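Local coordinates for SVP1-like protein 2 (Kluyveromyces lactis, PDB 4V16) that is a PROPPIN that binds phosphoinositides, probably phosphatidylinositol 3,5-bisphosphate, through its beta-propeller and so probably associates with membranes in protein transport, at residues K35-Y40 with G57-L62; L78-D83 with Q87-V92; W232-S237 with I289-L294; V250-N255 with H316-Q321; K274-K279 with N323-I328. All coordinates share one frame; numbering follows the deposited sequence.

Contact 1. Residues K35-Y40 with G57-L62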
# COMPACT_ATOMS: atom_id res chain seq x y z
N LYS A 35 7.56 -14.87 16.00
CA LYS A 35 6.89 -15.95 16.70
C LYS A 35 5.48 -16.23 16.15
O LYS A 35 4.97 -17.34 16.28
CB LYS A 35 6.80 -15.63 18.19
N SER A 36 4.87 -15.23 15.53
CA SER A 36 3.49 -15.36 15.07
C SER A 36 3.12 -14.33 14.00
O SER A 36 3.96 -13.55 13.56
CB SER A 36 2.53 -15.21 16.25
OG SER A 36 2.51 -13.87 16.73
N PHE A 37 1.86 -14.37 13.58
CA PHE A 37 1.28 -13.28 12.80
C PHE A 37 -0.15 -13.03 13.29
O PHE A 37 -0.90 -13.97 13.56
CB PHE A 37 1.32 -13.58 11.29
CG PHE A 37 0.41 -14.70 10.85
CD1 PHE A 37 -0.94 -14.47 10.60
CD2 PHE A 37 0.91 -15.98 10.65
CE1 PHE A 37 -1.77 -15.49 10.18
CE2 PHE A 37 0.08 -17.00 10.23
CZ PHE A 37 -1.26 -16.76 9.99
N ASP A 38 -0.50 -11.76 13.43
CA ASP A 38 -1.78 -11.36 14.00
C ASP A 38 -2.56 -10.46 13.05
O ASP A 38 -1.97 -9.77 12.21
CB ASP A 38 -1.57 -10.63 15.34
CG ASP A 38 -0.65 -11.39 16.28
OD1 ASP A 38 0.43 -11.84 15.85
OD2 ASP A 38 -1.01 -11.53 17.47
N ILE A 39 -3.89 -10.47 13.18
CA ILE A 39 -4.76 -9.58 12.42
C ILE A 39 -5.53 -8.67 13.37
O ILE A 39 -6.01 -9.12 14.41
CB ILE A 39 -5.75 -10.36 11.53
CG1 ILE A 39 -4.98 -11.33 10.63
CG2 ILE A 39 -6.59 -9.39 10.70
CD1 ILE A 39 -5.86 -12.17 9.73
N TYR A 40 -5.65 -7.40 13.00
CA TYR A 40 -6.32 -6.40 13.84
C TYR A 40 -7.37 -5.62 13.05
O TYR A 40 -7.23 -5.42 11.85
CB TYR A 40 -5.31 -5.41 14.42
CG TYR A 40 -4.15 -6.04 15.16
CD1 TYR A 40 -3.05 -6.53 14.48
CD2 TYR A 40 -4.14 -6.11 16.55
CE1 TYR A 40 -1.98 -7.10 15.15
CE2 TYR A 40 -3.08 -6.67 17.23
CZ TYR A 40 -2.00 -7.16 16.53
OH TYR A 40 -0.94 -7.72 17.21
N GLY A 57 7.47 -14.29 6.75
CA GLY A 57 8.06 -13.06 6.24
C GLY A 57 7.01 -12.03 5.89
O GLY A 57 6.22 -11.63 6.75
N THR A 58 6.99 -11.60 4.63
CA THR A 58 5.98 -10.66 4.17
C THR A 58 4.62 -11.36 4.19
O THR A 58 4.52 -12.53 3.83
CB THR A 58 6.26 -10.13 2.74
OG1 THR A 58 5.80 -11.09 1.78
CG2 THR A 58 7.75 -9.84 2.52
N ILE A 59 3.58 -10.64 4.60
CA ILE A 59 2.26 -11.24 4.79
C ILE A 59 1.17 -10.32 4.28
O ILE A 59 1.20 -9.11 4.51
CB ILE A 59 2.02 -11.59 6.27
CG1 ILE A 59 0.69 -12.32 6.43
CG2 ILE A 59 2.07 -10.33 7.13
CD1 ILE A 59 0.54 -13.02 7.75
N ARG A 60 0.20 -10.90 3.58
CA ARG A 60 -0.91 -10.15 3.01
C ARG A 60 -2.23 -10.82 3.36
O ARG A 60 -2.26 -11.96 3.83
CB ARG A 60 -0.76 -10.04 1.50
CG ARG A 60 0.43 -9.22 1.04
CD ARG A 60 0.27 -7.75 1.39
NE ARG A 60 1.41 -6.96 0.94
CZ ARG A 60 2.53 -6.80 1.63
NH1 ARG A 60 2.68 -7.37 2.82
NH2 ARG A 60 3.51 -6.06 1.13
N MET A 61 -3.32 -10.10 3.10
CA MET A 61 -4.64 -10.52 3.52
C MET A 61 -5.65 -10.21 2.42
O MET A 61 -5.56 -9.18 1.75
CB MET A 61 -5.02 -9.80 4.82
CG MET A 61 -6.37 -10.17 5.39
SD MET A 61 -6.71 -9.19 6.87
CE MET A 61 -8.26 -9.92 7.41
N LEU A 62 -6.61 -11.11 2.22
CA LEU A 62 -7.64 -10.93 1.20
C LEU A 62 -8.93 -10.39 1.79
O LEU A 62 -9.74 -11.15 2.33
CB LEU A 62 -7.91 -12.24 0.46
CG LEU A 62 -8.98 -12.18 -0.64
CD1 LEU A 62 -8.66 -11.10 -1.67
CD2 LEU A 62 -9.11 -13.54 -1.32
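Phe37 lays the base of its ring against the delta methyl of Ile59: Ile59 CD1 is 3.5 Å from Phe37 CD1 and equally close to Phe37 CG, so the methyl sits by the CB end of the ring rather than its far rim. The two side chains cross at about a right angle. Phe37 holds CG between its backbone N and carbonyl carbon (chi1 68°), while Ile59 runs CG1 anti to N and continues extended, which carries CD1 across to the ring. Two residues on in each segment, Ile39 and Met61 reach toward each other tip to tip. Ile39 CG2 is 3.7 Å from Met61 CE, and Ile39 CD1 flanks the same methyl at 4.0 Å; the fully extended Met61 chain delivers CE to this spot. The link is made by apolar side chains, with the backbones well apart (Phe37 CA to Ile59 CA 8.3 Å) and the touching parts running 26° from each other. All four residues are buried. Ile68 touches Phe37 and Ile39, and Ile30 touches Ile39 and Ile59, extending the hydrophobic layer. Such packing of one antiparallel four-stranded sheet on the next is the interface between successive blades of a seven-bladed beta-propeller.

Contact 2. Residues L78-D83 with Q87-V92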
# COMPACT_ATOMS: atom_id res chain seq x y z
N LEU A 78 5.79 -19.34 -0.90
CA LEU A 78 4.59 -18.53 -0.73
C LEU A 78 3.42 -19.41 -0.33
O LEU A 78 2.88 -20.16 -1.15
CB LEU A 78 4.26 -17.77 -2.02
CG LEU A 78 2.94 -17.00 -2.03
CD1 LEU A 78 2.91 -15.95 -0.94
CD2 LEU A 78 2.69 -16.37 -3.39
N HIS A 79 3.02 -19.32 0.94
CA HIS A 79 1.90 -20.10 1.45
C HIS A 79 0.58 -19.37 1.25
O HIS A 79 0.53 -18.14 1.27
CB HIS A 79 2.08 -20.40 2.94
CG HIS A 79 3.32 -21.16 3.26
ND1 HIS A 79 3.31 -22.51 3.57
CD2 HIS A 79 4.62 -20.78 3.32
CE1 HIS A 79 4.55 -22.91 3.81
NE2 HIS A 79 5.36 -21.88 3.66
N ILE A 80 -0.49 -20.14 1.04
CA ILE A 80 -1.85 -19.61 1.10
C ILE A 80 -2.55 -20.30 2.27
O ILE A 80 -2.97 -21.45 2.18
CB ILE A 80 -2.64 -19.84 -0.20
CG1 ILE A 80 -1.90 -19.24 -1.40
CG2 ILE A 80 -4.04 -19.25 -0.09
CD1 ILE A 80 -1.72 -17.73 -1.33
N TRP A 81 -2.66 -19.57 3.38
CA TRP A 81 -3.14 -20.12 4.64
C TRP A 81 -4.65 -19.95 4.79
O TRP A 81 -5.20 -18.87 4.52
CB TRP A 81 -2.41 -19.44 5.80
CG TRP A 81 -2.79 -19.89 7.18
CD1 TRP A 81 -3.67 -19.28 8.03
CD2 TRP A 81 -2.29 -21.04 7.88
NE1 TRP A 81 -3.75 -19.98 9.21
CE2 TRP A 81 -2.92 -21.06 9.14
CE3 TRP A 81 -1.38 -22.05 7.55
CZ2 TRP A 81 -2.66 -22.06 10.08
CZ3 TRP A 81 -1.13 -23.04 8.49
CH2 TRP A 81 -1.76 -23.03 9.73
N ASP A 82 -5.33 -21.02 5.19
CA ASP A 82 -6.76 -20.98 5.47
C ASP A 82 -6.96 -20.70 6.95
O ASP A 82 -6.49 -21.46 7.81
CB ASP A 82 -7.43 -22.29 5.06
CG ASP A 82 -8.94 -22.20 5.05
OD1 ASP A 82 -9.51 -21.54 5.94
OD2 ASP A 82 -9.57 -22.78 4.14
N ASP A 83 -7.66 -19.62 7.25
CA ASP A 83 -7.75 -19.10 8.62
C ASP A 83 -8.72 -19.89 9.50
O ASP A 83 -8.63 -19.83 10.73
CB ASP A 83 -8.16 -17.63 8.58
CG ASP A 83 -7.99 -16.94 9.91
OD1 ASP A 83 -7.19 -17.43 10.74
OD2 ASP A 83 -8.64 -15.89 10.13
N GLN A 87 -4.77 -24.37 8.18
CA GLN A 87 -3.78 -25.13 7.43
C GLN A 87 -3.47 -24.48 6.08
O GLN A 87 -4.17 -23.56 5.64
CB GLN A 87 -4.26 -26.57 7.20
CG GLN A 87 -5.40 -26.69 6.20
CD GLN A 87 -5.81 -28.13 5.97
OE1 GLN A 87 -5.33 -29.04 6.65
NE2 GLN A 87 -6.69 -28.35 5.01
N ASP A 88 -2.43 -24.98 5.41
CA ASP A 88 -2.07 -24.50 4.09
C ASP A 88 -3.07 -24.98 3.04
O ASP A 88 -3.57 -26.09 3.12
CB ASP A 88 -0.66 -24.96 3.70
CG ASP A 88 0.42 -24.39 4.60
OD1 ASP A 88 0.26 -23.25 5.08
OD2 ASP A 88 1.44 -25.08 4.82
N ILE A 89 -3.36 -24.12 2.07
CA ILE A 89 -4.13 -24.51 0.90
C ILE A 89 -3.16 -25.01 -0.16
O ILE A 89 -3.30 -26.11 -0.69
CB ILE A 89 -4.99 -23.36 0.36
CG1 ILE A 89 -5.99 -22.91 1.43
CG2 ILE A 89 -5.72 -23.78 -0.91
CD1 ILE A 89 -6.81 -21.70 1.05
N THR A 90 -2.17 -24.17 -0.48
CA THR A 90 -1.07 -24.56 -1.35
C THR A 90 0.21 -23.82 -0.98
O THR A 90 0.20 -22.91 -0.15
CB THR A 90 -1.37 -24.28 -2.84
OG1 THR A 90 -1.93 -22.97 -2.98
CG2 THR A 90 -2.35 -25.31 -3.39
N ARG A 91 1.31 -24.23 -1.60
CA ARG A 91 2.58 -23.53 -1.48
C ARG A 91 3.15 -23.30 -2.88
O ARG A 91 3.08 -24.19 -3.73
CB ARG A 91 3.57 -24.31 -0.62
CG ARG A 91 3.06 -24.57 0.80
CD ARG A 91 2.92 -26.05 1.13
NE ARG A 91 3.97 -26.52 2.02
CZ ARG A 91 4.02 -27.73 2.56
NH1 ARG A 91 3.07 -28.62 2.30
NH2 ARG A 91 5.02 -28.06 3.37
N VAL A 92 3.68 -22.11 -3.12
CA VAL A 92 4.22 -21.75 -4.43
C VAL A 92 5.71 -21.47 -4.32
O VAL A 92 6.15 -20.72 -3.46
CB VAL A 92 3.49 -20.52 -5.00
CG1 VAL A 92 4.09 -20.11 -6.34
CG2 VAL A 92 2.00 -20.81 -5.15
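Leu78 and Val92 form a hydrogen-bonded antiparallel pair, Leu78 N giving a nearly straight bond to Val92 O (2.9 Å) and Val92 N returning one of the same length to Leu78 O. Farther along, Ile80 N bonds to Thr90 O at 3.1 Å, whereas Ile80 O receives Ile89 N at 2.7 Å; Ile80 thus serves two successive residues opposite it, where the second strand turns a corner. Asp82 N to Gln87 O (2.8 Å) ties the hairpin near its turn, and Asp82 OD1 accepts from Val84 N and Lys85 N within that turn and from Asn66 ND2.

On the face bearing His79, Trp81, Asp88 and Arg91, the carboxylate of Asp88 lies between two rings. Its OD2 takes a weak bond from His79 ND1 (3.4 Å), and its OD1 meets the Trp81 edge, near the ring plane, with the two planes 75° apart. Trp81, its CG anti to N (chi1 180°), swings the indole so that the Gln87 backbone covers one face. Arg91 CG packs beside the His79 ring, 3.5 Å from ND1. On the other face Ile80 CG2 touches Ile89 CD1.

Strand 77-82 is flanked by 67-72, whose Phe70 stacks on His79, and strand 87-93 forms one edge of this sheet; Leu78 and Ile80 pack on Ile108 of strand 107-112 in the next sheet, while Trp81 reaches Gln51 in the preceding one.

Contact 3. Residues W232-S237 with I289-L294; sequences WSPDGS and ISDTGL
Pro234 and Asp235, at the corner of a type I turn from Ser233 to Gly236, meet Ser290 and Asp291 where hairpin loops of two adjacent beta-propeller blades come together. Pro234 slides past Asp291 in the opposite direction, its CB 3.5 Å from Asp291 OD1, while its CG and CD sit against Ser290 O. Asp235 tucks CG between its own backbone N and carbonyl carbon (chi1 56°), which turns the carboxylate back over its loop. There OD1 accepts from both Ser237 N (2.9 Å) and Ser237 OG (2.6 Å), from the same face and above the carboxylate plane; the backbone bond makes an Asx turn. Gly236, with positive phi, closes the bend.

From the other loop, Asp291 places CG beside its backbone N (chi1 -77°) and brings OD1 toward Asp235. The two carboxylates lie at 15° to each other, and Asp235 OD2 and Asp291 OD1 are close but, both being acceptors, form no hydrogen bond. A weak bond runs from Asp235 N to Asp291 OD1, 3.3 Å long and bent. The second loop has its own clasp, an ST turn in which Thr292 N reaches Ser290 OG at 3.1 Å.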
# COMPACT_ATOMS: atom_id res chain seq x y z
N TRP A 232 -5.29 7.09 -0.98
CA TRP A 232 -6.50 7.78 -1.38
C TRP A 232 -7.60 7.64 -0.33
O TRP A 232 -7.71 6.60 0.32
CB TRP A 232 -7.02 7.25 -2.71
CG TRP A 232 -6.13 7.54 -3.88
CD1 TRP A 232 -5.03 6.82 -4.27
CD2 TRP A 232 -6.27 8.61 -4.82
NE1 TRP A 232 -4.48 7.38 -5.40
CE2 TRP A 232 -5.22 8.48 -5.76
CE3 TRP A 232 -7.17 9.66 -4.97
CZ2 TRP A 232 -5.05 9.37 -6.81
CZ3 TRP A 232 -7.00 10.54 -6.02
CH2 TRP A 232 -5.95 10.39 -6.93
N SER A 233 -8.41 8.67 -0.18
CA SER A 233 -9.58 8.59 0.70
C SER A 233 -10.57 7.61 0.08
O SER A 233 -10.49 7.32 -1.11
CB SER A 233 -10.21 9.97 0.90
OG SER A 233 -10.55 10.56 -0.34
N PRO A 234 -11.51 7.10 0.89
CA PRO A 234 -12.46 6.09 0.40
C PRO A 234 -13.26 6.55 -0.83
O PRO A 234 -13.56 5.72 -1.69
CB PRO A 234 -13.39 5.88 1.60
CG PRO A 234 -12.56 6.24 2.78
CD PRO A 234 -11.69 7.37 2.33
N ASP A 235 -13.58 7.83 -0.91
CA ASP A 235 -14.35 8.36 -2.03
C ASP A 235 -13.45 8.84 -3.17
O ASP A 235 -13.94 9.20 -4.25
CB ASP A 235 -15.26 9.51 -1.57
CG ASP A 235 -14.50 10.63 -0.88
OD1 ASP A 235 -13.27 10.72 -1.05
OD2 ASP A 235 -15.15 11.43 -0.17
N GLY A 236 -12.14 8.85 -2.94
CA GLY A 236 -11.19 9.23 -3.97
C GLY A 236 -11.13 10.73 -4.20
O GLY A 236 -10.62 11.17 -5.23
N SER A 237 -11.63 11.50 -3.25
CA SER A 237 -11.63 12.96 -3.36
C SER A 237 -10.36 13.57 -2.76
O SER A 237 -10.01 14.70 -3.09
CB SER A 237 -12.86 13.55 -2.66
OG SER A 237 -12.82 13.32 -1.26
N ILE A 289 -9.94 5.55 7.69
CA ILE A 289 -11.00 4.82 8.39
C ILE A 289 -12.37 5.38 8.02
O ILE A 289 -13.40 4.79 8.33
CB ILE A 289 -10.81 4.87 9.92
CG1 ILE A 289 -10.76 6.32 10.41
CG2 ILE A 289 -9.54 4.13 10.31
CD1 ILE A 289 -10.76 6.46 11.91
N SER A 290 -12.36 6.53 7.36
CA SER A 290 -13.58 7.14 6.84
C SER A 290 -13.20 8.19 5.81
O SER A 290 -12.05 8.27 5.40
CB SER A 290 -14.41 7.76 7.97
OG SER A 290 -13.75 8.89 8.52
N ASP A 291 -14.18 8.99 5.39
CA ASP A 291 -13.90 10.09 4.46
C ASP A 291 -13.25 11.26 5.18
O ASP A 291 -12.80 12.21 4.53
CB ASP A 291 -15.19 10.55 3.78
CG ASP A 291 -15.65 9.61 2.68
OD1 ASP A 291 -14.79 9.12 1.90
OD2 ASP A 291 -16.87 9.35 2.58
N THR A 292 -13.18 11.19 6.51
CA THR A 292 -12.63 12.27 7.32
C THR A 292 -11.75 11.75 8.46
O THR A 292 -11.47 12.48 9.41
CB THR A 292 -13.75 13.15 7.92
OG1 THR A 292 -14.71 12.32 8.59
CG2 THR A 292 -14.45 13.95 6.82
N GLY A 293 -11.32 10.50 8.37
CA GLY A 293 -10.49 9.90 9.40
C GLY A 293 -9.35 9.07 8.84
O GLY A 293 -9.55 8.27 7.93
N LEU A 294 -8.16 9.27 9.39
CA LEU A 294 -6.97 8.51 9.00
C LEU A 294 -6.38 7.78 10.19
O LEU A 294 -6.61 8.14 11.34
CB LEU A 294 -5.90 9.43 8.40
CG LEU A 294 -6.17 10.10 7.06
CD1 LEU A 294 -7.08 11.31 7.22
CD2 LEU A 294 -4.86 10.50 6.41

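Contact 4. Residues V250-N255 with H316-Q321; sequences VFEVFN and HVWWLQ
Val250 begins the contact by turning its CG2 methyl toward Leu320, whose CD1 is 4.1 Å away; the two branched side chains pass at a slant, and both are buried. Glu252, on the same side of its strand, comes next. Its CG stands anti to the backbone N (chi1 -159°) and the chain stays extended, so the carboxylate arrives at the indole of Trp318, crossing it at about a right angle with the two planes 87° apart. Glu252 OE2 is 3.9 Å from Trp318 CZ2, a loose approach beside the benzene half of the indole. Beyond Glu252 the chain leaves the strand and heads into the engineered Gly-Ser linker that replaces loop 6CD. Cys271, on the neighbouring strand 271-274, touches Val250, Trp318 and Leu320 and so fills in between the two segments, whose nearest CA atoms, in Val250 and Leu320, are 9.1 Å apart. Here the third strand of one blade faces the outermost strand of the next, the face-to-face stacking of blades in a beta-propeller.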
# COMPACT_ATOMS: atom_id res chain seq x y z
N VAL A 250 -2.40 16.44 3.07
CA VAL A 250 -3.66 16.01 2.47
C VAL A 250 -3.98 16.92 1.29
O VAL A 250 -4.06 18.14 1.45
CB VAL A 250 -4.82 16.04 3.48
CG1 VAL A 250 -6.09 15.51 2.85
CG2 VAL A 250 -4.46 15.23 4.72
N PHE A 251 -4.16 16.32 0.12
CA PHE A 251 -4.43 17.08 -1.10
C PHE A 251 -5.86 16.83 -1.58
O PHE A 251 -6.33 15.69 -1.55
CB PHE A 251 -3.43 16.70 -2.20
CG PHE A 251 -2.00 16.88 -1.80
CD1 PHE A 251 -1.35 18.09 -2.01
CD2 PHE A 251 -1.28 15.84 -1.23
CE1 PHE A 251 -0.03 18.26 -1.64
CE2 PHE A 251 0.04 16.00 -0.86
CZ PHE A 251 0.67 17.22 -1.07
N GLU A 252 -6.54 17.89 -2.01
CA GLU A 252 -7.89 17.77 -2.54
C GLU A 252 -7.82 17.58 -4.05
O GLU A 252 -7.02 18.22 -4.73
CB GLU A 252 -8.74 18.99 -2.19
CG GLU A 252 -10.23 18.73 -2.26
CD GLU A 252 -11.06 19.85 -1.65
OE1 GLU A 252 -10.65 21.02 -1.77
OE2 GLU A 252 -12.12 19.55 -1.05
N VAL A 253 -8.67 16.70 -4.58
CA VAL A 253 -8.52 16.22 -5.95
C VAL A 253 -9.34 16.90 -7.08
O VAL A 253 -8.83 16.95 -8.19
CB VAL A 253 -8.81 14.71 -6.00
CG1 VAL A 253 -8.71 14.17 -7.42
CG2 VAL A 253 -7.81 13.97 -5.11
N PHE A 254 -10.56 17.42 -6.89
CA PHE A 254 -11.39 17.40 -5.69
C PHE A 254 -12.39 16.25 -5.80
O PHE A 254 -13.13 15.96 -4.86
CB PHE A 254 -12.07 18.78 -5.54
CG PHE A 254 -13.51 18.73 -5.07
CD1 PHE A 254 -13.82 18.63 -3.72
CD2 PHE A 254 -14.54 18.80 -5.99
CE1 PHE A 254 -15.14 18.59 -3.30
CE2 PHE A 254 -15.86 18.76 -5.57
CZ PHE A 254 -16.16 18.66 -4.23
N ASN A 255 -12.37 15.59 -6.95
CA ASN A 255 -13.24 14.44 -7.26
C ASN A 255 -13.54 13.56 -6.06
O ASN A 255 -14.28 12.58 -6.16
CB ASN A 255 -12.59 13.60 -8.36
N HIS A 316 -13.98 28.12 5.16
CA HIS A 316 -13.54 27.24 4.08
C HIS A 316 -12.08 26.82 4.28
O HIS A 316 -11.23 27.06 3.42
CB HIS A 316 -13.71 27.93 2.73
N VAL A 317 -11.81 26.19 5.42
CA VAL A 317 -10.46 25.74 5.76
C VAL A 317 -10.46 24.37 6.43
O VAL A 317 -11.31 24.07 7.27
CB VAL A 317 -9.76 26.74 6.70
CG1 VAL A 317 -9.40 28.01 5.95
CG2 VAL A 317 -10.63 27.05 7.91
N TRP A 318 -9.50 23.54 6.04
CA TRP A 318 -9.32 22.22 6.63
C TRP A 318 -8.20 22.25 7.68
O TRP A 318 -7.27 23.04 7.57
CB TRP A 318 -8.97 21.18 5.56
CG TRP A 318 -9.98 21.03 4.47
CD1 TRP A 318 -10.12 21.82 3.36
CD2 TRP A 318 -10.97 20.01 4.36
NE1 TRP A 318 -11.14 21.35 2.58
CE2 TRP A 318 -11.68 20.24 3.17
CE3 TRP A 318 -11.33 18.92 5.16
CZ2 TRP A 318 -12.73 19.42 2.76
CZ3 TRP A 318 -12.37 18.11 4.75
CH2 TRP A 318 -13.06 18.37 3.56
N TRP A 319 -8.30 21.38 8.68
CA TRP A 319 -7.22 21.22 9.65
C TRP A 319 -7.23 19.82 10.26
O TRP A 319 -8.30 19.24 10.47
CB TRP A 319 -7.31 22.30 10.74
CG TRP A 319 -8.16 21.95 11.92
CD1 TRP A 319 -7.79 21.22 13.02
CD2 TRP A 319 -9.53 22.33 12.14
NE1 TRP A 319 -8.84 21.12 13.90
CE2 TRP A 319 -9.92 21.79 13.38
CE3 TRP A 319 -10.45 23.07 11.40
CZ2 TRP A 319 -11.20 21.97 13.90
CZ3 TRP A 319 -11.73 23.25 11.92
CH2 TRP A 319 -12.09 22.70 13.16
N LEU A 320 -6.04 19.29 10.52
CA LEU A 320 -5.89 17.95 11.07
C LEU A 320 -5.78 17.98 12.59
O LEU A 320 -5.21 18.90 13.17
CB LEU A 320 -4.65 17.27 10.48
CG LEU A 320 -4.80 16.70 9.07
CD1 LEU A 320 -3.43 16.43 8.47
CD2 LEU A 320 -5.64 15.44 9.10
N GLN A 321 -6.32 16.94 13.23
CA GLN A 321 -6.29 16.82 14.68
C GLN A 321 -5.96 15.39 15.09
O GLN A 321 -6.62 14.44 14.65
CB GLN A 321 -7.63 17.25 15.28
CG GLN A 321 -7.63 17.39 16.79
CD GLN A 321 -9.02 17.61 17.36
OE1 GLN A 321 -10.02 17.40 16.68
NE2 GLN A 321 -9.08 18.02 18.62

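Contact 5. Residues K274-K279 with N323-I328; sequences KLKVSK and NQRNEI
Lys276 and Arg325 sit on backbones that keep their distance, 10.2 Å between Lys276 CA and Arg325 CA, the first in a loop and the second on strand 317-327, so a long side chain has to make the connection. Arg325 supplies it. Its CG leaves anti to the backbone N (chi1 -176°), the chain runs straight through chi2 and then bends at chi3 (-144°), setting the guanidinium beside the loop. NH2 gives a weak bond to Lys276 O, 3.0 Å long but bent to 125° at the hydrogen, with the oxygen near the guanidinium plane. The loop joins the last strand of one beta-propeller blade to the first strand of the next, whose own outermost strand carries Arg325; the bond thus ties this final blade to its entry loop. Lys276 also lends its aliphatic chain: Lys276 CB is 3.6 Å from Arg325 NH2, and Lys276 CD is 3.8 Å from Arg325 NH1 as the lysine passes obliquely. Its extended chain then leads away, leaving NZ 5.3 Å from Arg325 NH1. That NH1 forms a salt bridge with Asp305, the stronger polar partner, which would balance the arginine's charge, while NH2 also lies close to Arg301.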
# COMPACT_ATOMS: atom_id res chain seq x y z
N LYS A 274 2.72 18.15 11.57
CA LYS A 274 4.00 17.61 12.00
C LYS A 274 3.76 16.39 12.89
O LYS A 274 3.35 16.52 14.04
CB LYS A 274 4.80 18.67 12.76
CG LYS A 274 5.24 19.83 11.89
CD LYS A 274 5.77 20.99 12.72
CE LYS A 274 6.34 22.09 11.84
NZ LYS A 274 5.33 22.64 10.89
N LEU A 275 4.02 15.21 12.34
CA LEU A 275 3.80 13.96 13.06
C LEU A 275 4.75 13.82 14.24
O LEU A 275 5.85 14.38 14.23
CB LEU A 275 3.96 12.77 12.11
CG LEU A 275 2.96 12.69 10.96
CD1 LEU A 275 3.37 11.62 9.97
CD2 LEU A 275 1.56 12.42 11.49
N LYS A 276 4.31 13.09 15.26
CA LYS A 276 5.13 12.83 16.43
C LYS A 276 5.97 11.58 16.22
O LYS A 276 5.47 10.46 16.32
CB LYS A 276 4.25 12.68 17.67
CG LYS A 276 3.27 13.82 17.87
CD LYS A 276 2.66 13.79 19.26
CE LYS A 276 1.68 14.93 19.46
NZ LYS A 276 1.26 15.07 20.89
N VAL A 277 7.25 11.78 15.93
CA VAL A 277 8.17 10.67 15.65
C VAL A 277 9.36 10.67 16.61
O VAL A 277 9.82 11.72 17.04
CB VAL A 277 8.71 10.74 14.20
CG1 VAL A 277 7.57 10.57 13.21
CG2 VAL A 277 9.46 12.05 13.96
N SER A 278 9.83 9.47 16.94
CA SER A 278 11.06 9.30 17.70
C SER A 278 12.20 9.04 16.73
O SER A 278 12.01 9.11 15.51
CB SER A 278 10.93 8.16 18.71
OG SER A 278 11.02 6.90 18.06
N LYS A 279 13.38 8.74 17.26
CA LYS A 279 14.55 8.53 16.42
C LYS A 279 14.47 7.20 15.67
O LYS A 279 14.88 7.11 14.51
CB LYS A 279 15.82 8.57 17.27
N ASN A 323 -6.37 12.73 17.55
CA ASN A 323 -7.27 12.39 18.64
C ASN A 323 -6.69 11.37 19.62
O ASN A 323 -6.50 11.67 20.80
CB ASN A 323 -8.60 11.87 18.09
CG ASN A 323 -9.46 12.96 17.49
OD1 ASN A 323 -9.35 14.13 17.86
ND2 ASN A 323 -10.34 12.59 16.57
N GLN A 324 -6.40 10.17 19.12
CA GLN A 324 -5.94 9.07 19.97
C GLN A 324 -4.60 8.51 19.51
O GLN A 324 -4.24 8.61 18.34
CB GLN A 324 -6.99 7.96 20.00
N ARG A 325 -3.87 7.94 20.46
CA ARG A 325 -2.60 7.28 20.20
C ARG A 325 -2.62 5.92 20.90
O ARG A 325 -2.57 5.85 22.13
CB ARG A 325 -1.43 8.14 20.69
CG ARG A 325 -0.06 7.56 20.37
CD ARG A 325 1.05 8.53 20.75
NE ARG A 325 2.16 8.49 19.80
CZ ARG A 325 2.32 9.33 18.78
NH1 ARG A 325 1.44 10.29 18.54
NH2 ARG A 325 3.37 9.21 17.98
N ASN A 326 -2.68 4.85 20.11
CA ASN A 326 -2.92 3.51 20.64
C ASN A 326 -1.77 2.54 20.42
O ASN A 326 -1.16 2.51 19.36
CB ASN A 326 -4.19 2.93 20.01
CG ASN A 326 -5.43 3.70 20.39
OD1 ASN A 326 -5.63 4.05 21.55
ND2 ASN A 326 -6.27 3.99 19.40
N GLU A 327 -1.49 1.75 21.45
CA GLU A 327 -0.60 0.61 21.32
C GLU A 327 -1.36 -0.50 20.61
O GLU A 327 -2.59 -0.55 20.66
CB GLU A 327 -0.10 0.15 22.69
CG GLU A 327 0.58 1.26 23.49
CD GLU A 327 1.04 0.81 24.87
OE1 GLU A 327 0.72 -0.33 25.26
OE2 GLU A 327 1.72 1.60 25.55
N ILE A 328 -0.64 -1.39 19.93
CA ILE A 328 -1.27 -2.33 19.01
C ILE A 328 -2.23 -3.32 19.70
O ILE A 328 -3.43 -3.28 19.42
CB ILE A 328 -0.20 -3.10 18.19
CG1 ILE A 328 0.58 -2.13 17.29
CG2 ILE A 328 -0.83 -4.20 17.36
CD1 ILE A 328 -0.25 -1.42 16.23

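How the contacts relate
The contacts fall in two groups around the seven-bladed ring. Contacts 1 and 2, with centres about 12 Å apart, come first along the chain, share the sheet 59-93, and touch where Phe37 meets Trp81. Contacts 3, 4 and 5 follow, their segments alternating in sequence, and tie the blade 227-274 to the last blade, 285-327. Contacts 3 and 4 adjoin through Ser237 and Val253; contacts 4 and 5 use successive parts of strand 317-327. Contacts 2 and 4 lie farthest apart, about 42 Å between centres. Tyr40 of contact 1 packs on Ile328 of contact 5, where the first and last blades of the ring meet.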